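Local coordinates for Mll7089 protein (Mesorhizobium loti, PDB 2OZ8) that is of unknown function but may be a magnesium-binding hydro-lyase, with the capping-domain-plus-barrel architecture of the enolase superfamily, at residues A[19-27]-A[137-145]; A[48-58]-A[100-109]. All coordinates share one frame; numbering follows the deposited sequence. Where two conformers were deposited one is given.

Interaction 1 (A[19-27]-A[137-145])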
# COMPACT_ATOMS: atom_id res chain seq x y z
N ARG A 19 26.75 26.92 33.01
CA ARG A 19 25.50 27.57 32.60
C ARG A 19 24.41 26.51 32.68
O ARG A 19 24.72 25.31 32.67
CB ARG A 19 25.61 28.07 31.15
CG ARG A 19 25.54 26.97 30.10
CD ARG A 19 25.78 27.44 28.67
NE ARG A 19 26.86 26.65 28.07
CZ ARG A 19 26.80 25.87 27.01
NH1 ARG A 19 25.74 25.71 26.24
NH2 ARG A 19 27.90 25.26 26.67
N VAL A 20 23.15 26.93 32.71
CA VAL A 20 22.05 25.98 32.53
C VAL A 20 21.97 25.56 31.07
O VAL A 20 22.07 26.42 30.16
CB VAL A 20 20.66 26.55 33.01
CG1 VAL A 20 19.55 25.50 32.84
CG2 VAL A 20 20.72 26.93 34.48
N ILE A 21 21.83 24.23 30.86
CA ILE A 21 21.56 23.69 29.53
C ILE A 21 20.15 23.12 29.45
O ILE A 21 19.57 22.77 30.45
CB ILE A 21 22.55 22.58 29.05
CG1 ILE A 21 22.34 21.27 29.83
CG2 ILE A 21 23.96 23.10 29.01
CD1 ILE A 21 22.97 20.07 29.21
N GLY A 22 19.60 23.05 28.26
CA GLY A 22 18.38 22.30 28.09
C GLY A 22 17.62 22.66 26.84
O GLY A 22 18.13 23.34 25.94
N ASP A 23 16.37 22.23 26.83
CA ASP A 23 15.52 22.32 25.65
C ASP A 23 14.08 22.38 26.13
O ASP A 23 13.82 22.50 27.32
CB ASP A 23 15.75 21.09 24.77
CG ASP A 23 15.49 19.79 25.52
OD1 ASP A 23 14.49 19.69 26.26
OD2 ASP A 23 16.29 18.87 25.37
N SER A 24 13.15 22.25 25.20
CA SER A 24 11.76 22.53 25.51
C SER A 24 11.22 21.56 26.54
O SER A 24 10.17 21.79 27.07
CB SER A 24 10.92 22.49 24.23
OG SER A 24 10.77 21.17 23.76
N GLN A 25 11.93 20.48 26.78
CA GLN A 25 11.48 19.37 27.63
C GLN A 25 12.26 19.26 28.94
O GLN A 25 11.75 18.75 29.92
CB GLN A 25 11.69 18.03 26.91
CG GLN A 25 10.55 17.53 26.04
CD GLN A 25 10.70 16.04 25.69
OE1 GLN A 25 11.15 15.65 24.58
NE2 GLN A 25 10.32 15.19 26.63
N VAL A 26 13.51 19.73 28.94
CA VAL A 26 14.48 19.35 29.96
C VAL A 26 15.41 20.51 30.36
O VAL A 26 15.72 21.40 29.54
CB VAL A 26 15.28 18.11 29.39
CG1 VAL A 26 16.74 18.13 29.73
CG2 VAL A 26 14.61 16.78 29.75
N ARG A 27 15.86 20.49 31.61
CA ARG A 27 16.77 21.50 32.19
C ARG A 27 17.85 20.73 32.99
O ARG A 27 17.55 19.72 33.64
CB ARG A 27 15.98 22.46 33.12
CG ARG A 27 16.72 23.72 33.62
CD ARG A 27 15.81 24.81 34.34
NE ARG A 27 16.62 25.85 35.00
CZ ARG A 27 16.34 27.17 35.04
NH1 ARG A 27 15.25 27.70 34.47
NH2 ARG A 27 17.19 27.99 35.67
N ALA A 137 27.78 25.44 16.08
CA ALA A 137 27.75 25.85 17.45
C ALA A 137 26.33 25.65 17.95
O ALA A 137 25.42 26.13 17.34
CB ALA A 137 28.16 27.32 17.57
N SER A 138 26.17 24.96 19.07
CA SER A 138 24.89 24.57 19.58
C SER A 138 24.76 25.00 21.03
O SER A 138 25.53 24.60 21.89
CB SER A 138 24.77 23.07 19.44
OG SER A 138 23.60 22.58 20.02
N GLY A 139 23.78 25.81 21.31
CA GLY A 139 23.70 26.53 22.56
C GLY A 139 23.05 25.77 23.68
O GLY A 139 23.38 26.03 24.83
N LEU A 140 22.16 24.82 23.37
CA LEU A 140 21.37 24.08 24.40
C LEU A 140 20.74 25.15 25.31
O LEU A 140 20.75 25.06 26.55
CB LEU A 140 22.27 23.08 25.18
CG LEU A 140 23.22 22.17 24.36
CD1 LEU A 140 24.11 21.27 25.23
CD2 LEU A 140 22.46 21.28 23.32
N ASP A 141 20.20 26.17 24.64
CA ASP A 141 20.03 27.54 25.18
C ASP A 141 18.64 27.84 25.57
O ASP A 141 18.33 28.98 25.73
CB ASP A 141 20.36 28.58 24.11
CG ASP A 141 19.51 28.38 22.82
OD1 ASP A 141 19.92 27.51 22.04
OD2 ASP A 141 18.43 29.01 22.64
N PHE A 142 17.78 26.86 25.69
CA PHE A 142 16.38 27.15 25.93
C PHE A 142 16.16 27.90 27.24
O PHE A 142 15.21 28.67 27.38
CB PHE A 142 15.58 25.85 25.94
CG PHE A 142 14.10 26.04 25.90
CD1 PHE A 142 13.44 26.28 24.66
CD2 PHE A 142 13.36 26.02 27.08
CE1 PHE A 142 12.05 26.48 24.58
CE2 PHE A 142 11.96 26.21 27.04
CZ PHE A 142 11.29 26.45 25.79
N HIS A 143 17.03 27.69 28.22
CA HIS A 143 16.80 28.24 29.55
C HIS A 143 17.66 29.44 29.81
O HIS A 143 17.47 30.15 30.80
CB HIS A 143 17.01 27.17 30.60
CG HIS A 143 15.98 26.09 30.53
ND1 HIS A 143 14.65 26.33 30.80
CD2 HIS A 143 16.07 24.79 30.19
CE1 HIS A 143 13.97 25.21 30.63
NE2 HIS A 143 14.80 24.26 30.27
N LEU A 144 18.58 29.69 28.89
CA LEU A 144 19.48 30.84 28.94
C LEU A 144 18.73 32.19 28.94
O LEU A 144 17.79 32.37 28.17
CB LEU A 144 20.46 30.76 27.76
CG LEU A 144 21.95 30.55 28.09
CD1 LEU A 144 22.17 29.71 29.35
CD2 LEU A 144 22.72 29.96 26.92
N ASP A 145 19.16 33.13 29.78
CA ASP A 145 18.66 34.51 29.67
C ASP A 145 19.17 35.13 28.38
O ASP A 145 20.22 34.74 27.87
CB ASP A 145 19.00 35.38 30.91
CG ASP A 145 20.52 35.58 31.12
OD1 ASP A 145 21.08 36.60 30.63
OD2 ASP A 145 21.16 34.73 31.79
O HOH W 1 22.94 26.67 27.54
O HOH W 2 19.44 26.32 28.50
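S24 lies over the ring of F142 where the hairpin turn of 19-27, part of the N-terminal capping domain, lies on the loop that follows strand 132-138, the first parallel strand of the barrel; this is the domain interface expected of an enolase-superfamily protein. S24 CA stands 3.9 Å from the centroid of the F142 ring and 7° off its normal, a CH-pi contact over the ring's centre. F142 CG is anti to the backbone N (chi1 -168°), which sends the ring beneath the turn while its CB touches D23 CA at 3.5 Å. The ring also stacks with H170. H143, the next residue in the same loop, presents CE1 in the plane of the F142 ring, and its own two faces are occupied: F142 CD2 lies over one, whereas R27 CG makes a CH-pi contact over the opposite one, 3.9 Å from the H143 centroid. Replacing F142 with an alanine would probably leave S24 CA without its aromatic floor and H143 free to shift on the side away from R27. The H143 edge sends a weak hydrogen bond from NE2 to V26 O (3.1 Å), and D23 OD1 accepts from the backbone N of Q25, an Asx turn. Backbone bridging is limited to G22 N donating to L140 O at 2.9 Å. At G22 a CB would jam against the preceding carbonyl and clash with V26 O, evidence that the strand needs a glycine there. L144 CD1 reaches V20 O. One water donates to L140 O (2.7 Å) and to V20 O, and accepts from H143 N (2.8 Å).

Interaction 2 (A[48-58]-A[100-109])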
# COMPACT_ATOMS: atom_id res chain seq x y z
N GLY A 48 35.94 5.18 27.51
CA GLY A 48 34.67 5.80 27.13
C GLY A 48 33.90 6.29 28.34
O GLY A 48 34.31 6.04 29.47
N PHE A 49 32.76 6.94 28.09
CA PHE A 49 31.99 7.72 29.06
C PHE A 49 30.57 7.30 29.28
O PHE A 49 29.79 7.19 28.33
CB PHE A 49 32.04 9.20 28.67
CG PHE A 49 33.44 9.75 28.70
CD1 PHE A 49 34.04 10.06 29.91
CD2 PHE A 49 34.17 9.87 27.55
CE1 PHE A 49 35.34 10.53 29.92
CE2 PHE A 49 35.48 10.36 27.57
CZ PHE A 49 36.06 10.68 28.71
N ILE A 50 30.23 7.12 30.56
CA ILE A 50 28.91 6.66 30.94
C ILE A 50 28.23 7.89 31.46
O ILE A 50 28.52 8.34 32.54
CB ILE A 50 29.01 5.55 32.03
CG1 ILE A 50 29.82 4.37 31.53
CG2 ILE A 50 27.66 5.14 32.52
CD1 ILE A 50 30.43 3.54 32.65
N GLN A 51 27.36 8.49 30.67
CA GLN A 51 26.73 9.71 31.08
C GLN A 51 25.26 9.47 31.41
O GLN A 51 24.58 8.75 30.72
CB GLN A 51 26.91 10.77 30.02
CG GLN A 51 26.43 12.15 30.50
CD GLN A 51 26.54 13.22 29.48
OE1 GLN A 51 26.73 12.94 28.29
NE2 GLN A 51 26.40 14.49 29.93
N THR A 52 24.79 10.00 32.54
CA THR A 52 23.35 10.02 32.76
C THR A 52 22.84 11.44 32.65
O THR A 52 23.50 12.39 33.05
CB THR A 52 22.85 9.37 34.07
OG1 THR A 52 23.44 10.00 35.21
CG2 THR A 52 23.11 7.85 34.09
N LEU A 53 21.66 11.55 32.05
CA LEU A 53 21.14 12.85 31.65
C LEU A 53 20.10 13.42 32.60
O LEU A 53 20.04 14.63 32.77
CB LEU A 53 20.63 12.81 30.20
CG LEU A 53 21.68 12.49 29.10
CD1 LEU A 53 20.99 12.35 27.74
CD2 LEU A 53 22.84 13.53 29.03
N PHE A 54 19.32 12.58 33.26
CA PHE A 54 18.24 13.09 34.09
C PHE A 54 18.48 12.80 35.56
O PHE A 54 18.13 13.61 36.42
CB PHE A 54 16.87 12.53 33.66
CG PHE A 54 16.72 12.35 32.16
CD1 PHE A 54 16.70 13.46 31.30
CD2 PHE A 54 16.62 11.06 31.60
CE1 PHE A 54 16.58 13.29 29.90
CE2 PHE A 54 16.50 10.87 30.21
CZ PHE A 54 16.48 12.00 29.36
N ASN A 55 19.06 11.63 35.84
CA ASN A 55 19.39 11.20 37.20
C ASN A 55 20.92 11.17 37.43
O ASN A 55 21.69 10.92 36.49
CB ASN A 55 18.77 9.82 37.44
CG ASN A 55 17.35 9.90 38.04
OD1 ASN A 55 16.46 10.58 37.50
ND2 ASN A 55 17.15 9.21 39.18
N PRO A 56 21.37 11.37 38.69
CA PRO A 56 22.81 11.23 38.88
C PRO A 56 23.19 9.75 38.84
O PRO A 56 22.32 8.88 38.91
CB PRO A 56 23.07 11.81 40.28
CG PRO A 56 21.74 12.16 40.85
CD PRO A 56 20.65 11.68 39.94
N LEU A 57 24.49 9.48 38.71
CA LEU A 57 24.98 8.12 38.76
C LEU A 57 24.92 7.57 40.17
O LEU A 57 25.03 8.32 41.13
CB LEU A 57 26.42 8.08 38.22
CG LEU A 57 26.53 8.20 36.71
CD1 LEU A 57 27.97 8.33 36.29
CD2 LEU A 57 25.90 6.98 36.06
N PRO A 58 24.74 6.25 40.31
CA PRO A 58 24.94 5.75 41.66
C PRO A 58 26.43 5.85 42.07
O PRO A 58 27.26 6.40 41.29
CB PRO A 58 24.46 4.29 41.57
CG PRO A 58 24.62 3.92 40.16
CD PRO A 58 24.40 5.19 39.36
N LEU A 100 22.29 0.36 33.86
CA LEU A 100 22.90 1.67 33.72
C LEU A 100 23.26 1.81 32.25
O LEU A 100 23.47 0.80 31.58
CB LEU A 100 24.17 1.75 34.58
CG LEU A 100 24.00 1.98 36.10
CD1 LEU A 100 25.21 1.53 36.88
CD2 LEU A 100 23.71 3.45 36.38
N PRO A 101 23.34 3.05 31.73
CA PRO A 101 23.67 3.17 30.30
C PRO A 101 25.17 2.91 29.91
O PRO A 101 25.96 3.87 29.77
CB PRO A 101 23.24 4.61 29.98
CG PRO A 101 23.41 5.37 31.27
CD PRO A 101 23.12 4.36 32.37
N PHE A 102 25.51 1.64 29.69
CA PHE A 102 26.85 1.19 29.30
C PHE A 102 27.10 1.00 27.77
O PHE A 102 28.25 0.91 27.29
CB PHE A 102 27.14 -0.17 29.97
CG PHE A 102 27.18 -0.13 31.48
CD1 PHE A 102 27.97 0.78 32.16
CD2 PHE A 102 26.46 -1.06 32.22
CE1 PHE A 102 28.05 0.77 33.53
CE2 PHE A 102 26.54 -1.08 33.60
CZ PHE A 102 27.32 -0.16 34.26
N HIS A 103 26.02 0.92 27.02
CA HIS A 103 26.11 0.57 25.61
C HIS A 103 27.10 1.48 24.83
O HIS A 103 28.07 0.97 24.27
CB HIS A 103 24.69 0.50 25.01
CG HIS A 103 24.64 0.14 23.58
ND1 HIS A 103 24.85 -1.15 23.14
CD2 HIS A 103 24.41 0.89 22.48
CE1 HIS A 103 24.74 -1.19 21.82
NE2 HIS A 103 24.48 0.04 21.39
N GLU A 104 26.90 2.80 24.88
CA GLU A 104 27.78 3.74 24.18
C GLU A 104 29.25 3.68 24.64
O GLU A 104 30.15 3.53 23.82
CB GLU A 104 27.21 5.17 24.26
CG GLU A 104 28.12 6.28 23.70
CD GLU A 104 27.37 7.61 23.45
OE1 GLU A 104 26.14 7.71 23.76
OE2 GLU A 104 28.02 8.57 22.94
N ALA A 105 29.47 3.79 25.95
CA ALA A 105 30.80 3.80 26.60
C ALA A 105 31.63 2.57 26.23
O ALA A 105 32.83 2.67 25.90
CB ALA A 105 30.64 3.87 28.15
N VAL A 106 30.98 1.42 26.28
CA VAL A 106 31.63 0.19 25.88
C VAL A 106 32.11 0.27 24.45
O VAL A 106 33.24 -0.10 24.19
CB VAL A 106 30.75 -1.09 26.12
CG1 VAL A 106 31.48 -2.35 25.69
CG2 VAL A 106 30.40 -1.22 27.58
N GLN A 107 31.28 0.76 23.54
CA GLN A 107 31.67 0.79 22.10
C GLN A 107 32.81 1.79 21.86
O GLN A 107 33.73 1.52 21.10
CB GLN A 107 30.46 1.09 21.17
CG GLN A 107 29.37 -0.04 21.09
CD GLN A 107 28.23 0.21 20.01
OE1 GLN A 107 28.21 1.21 19.29
NE2 GLN A 107 27.31 -0.72 19.91
N VAL A 108 32.75 2.93 22.51
CA VAL A 108 33.80 3.92 22.44
C VAL A 108 35.13 3.40 23.04
O VAL A 108 36.17 3.54 22.41
CB VAL A 108 33.37 5.24 23.14
CG1 VAL A 108 34.48 6.28 23.09
CG2 VAL A 108 32.13 5.76 22.49
N ALA A 109 35.07 2.80 24.21
CA ALA A 109 36.27 2.22 24.84
C ALA A 109 36.84 1.04 24.04
O ALA A 109 38.05 1.00 23.79
CB ALA A 109 35.98 1.80 26.23
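I50 and A105 form the centre of a strand-on-helix contact in the N-terminal capping domain, where the axes of the short segments 48-52 and 103-109 approach to 6.3 Å and run almost antiparallel at 173°. The I50 side chain can be traced outward atom by atom. Its CB lies 4.2 Å from P101 O. There it branches: CG2, anti to the backbone N, comes closer to the same oxygen, 3.5 Å from P101 O, and so covers the loop just ahead of the helix. CG1 takes the other direction (chi1 -59°), lying beside the backbone N, and meets the methyl of A105 with CG1 to CB at 3.5 Å. From there CD1 continues to the edge of the F102 ring, nearly in its plane, 3.7 Å from F102 CD1. One residue thus bridges the loop and the helix through both branches, with the ring edge rather than its face receiving the tip. A105 CB also touches F49 O at 3.4 Å, which confirms how closely backbone and helix pack.

The closeness is explained at G48. A CB there would point toward the helix and clash with A105 O, so the absent side chain lets the strand settle against A105 and A109. Farther along, the side chains of T52 and P101 cross at about a right angle, with T52 CG2 3.8 Å from P101 CG, and L100 CD2 packs on P58 CD at 3.5 Å.

Strand 45-52 pairs antiparallel with strand 27-40, through G48, I50 and T52 bonded to L36, A34 and N32. The F102 ring meets F67 of helix 60-70 edge-to-face, L57 and P58 rest on I63 of that helix, and V108 touches V276 at helix 276-289.

How the interactions relate
Following the chain from the N terminus, residues 19-27 come first and are matched only much later by 137-145, so interaction 1 closes the longer loop, spanning 109 intervening residues. Interaction 2 lies wholly within it: 48-58 leads out of the antiparallel sheet, and 100-109 returns after 41 residues that include helices 60-70, 72-75 and 80-83. The loops are therefore nested, not crossed. Interaction 2 joins sheet to helix inside the capping domain, while interaction 1 ties that domain to the start of the barrel. Their centres are about 21 Å apart, yet they touch directly, V26 CG2 packing 4.0 Å from F54 CE1, and both reach the same sheet.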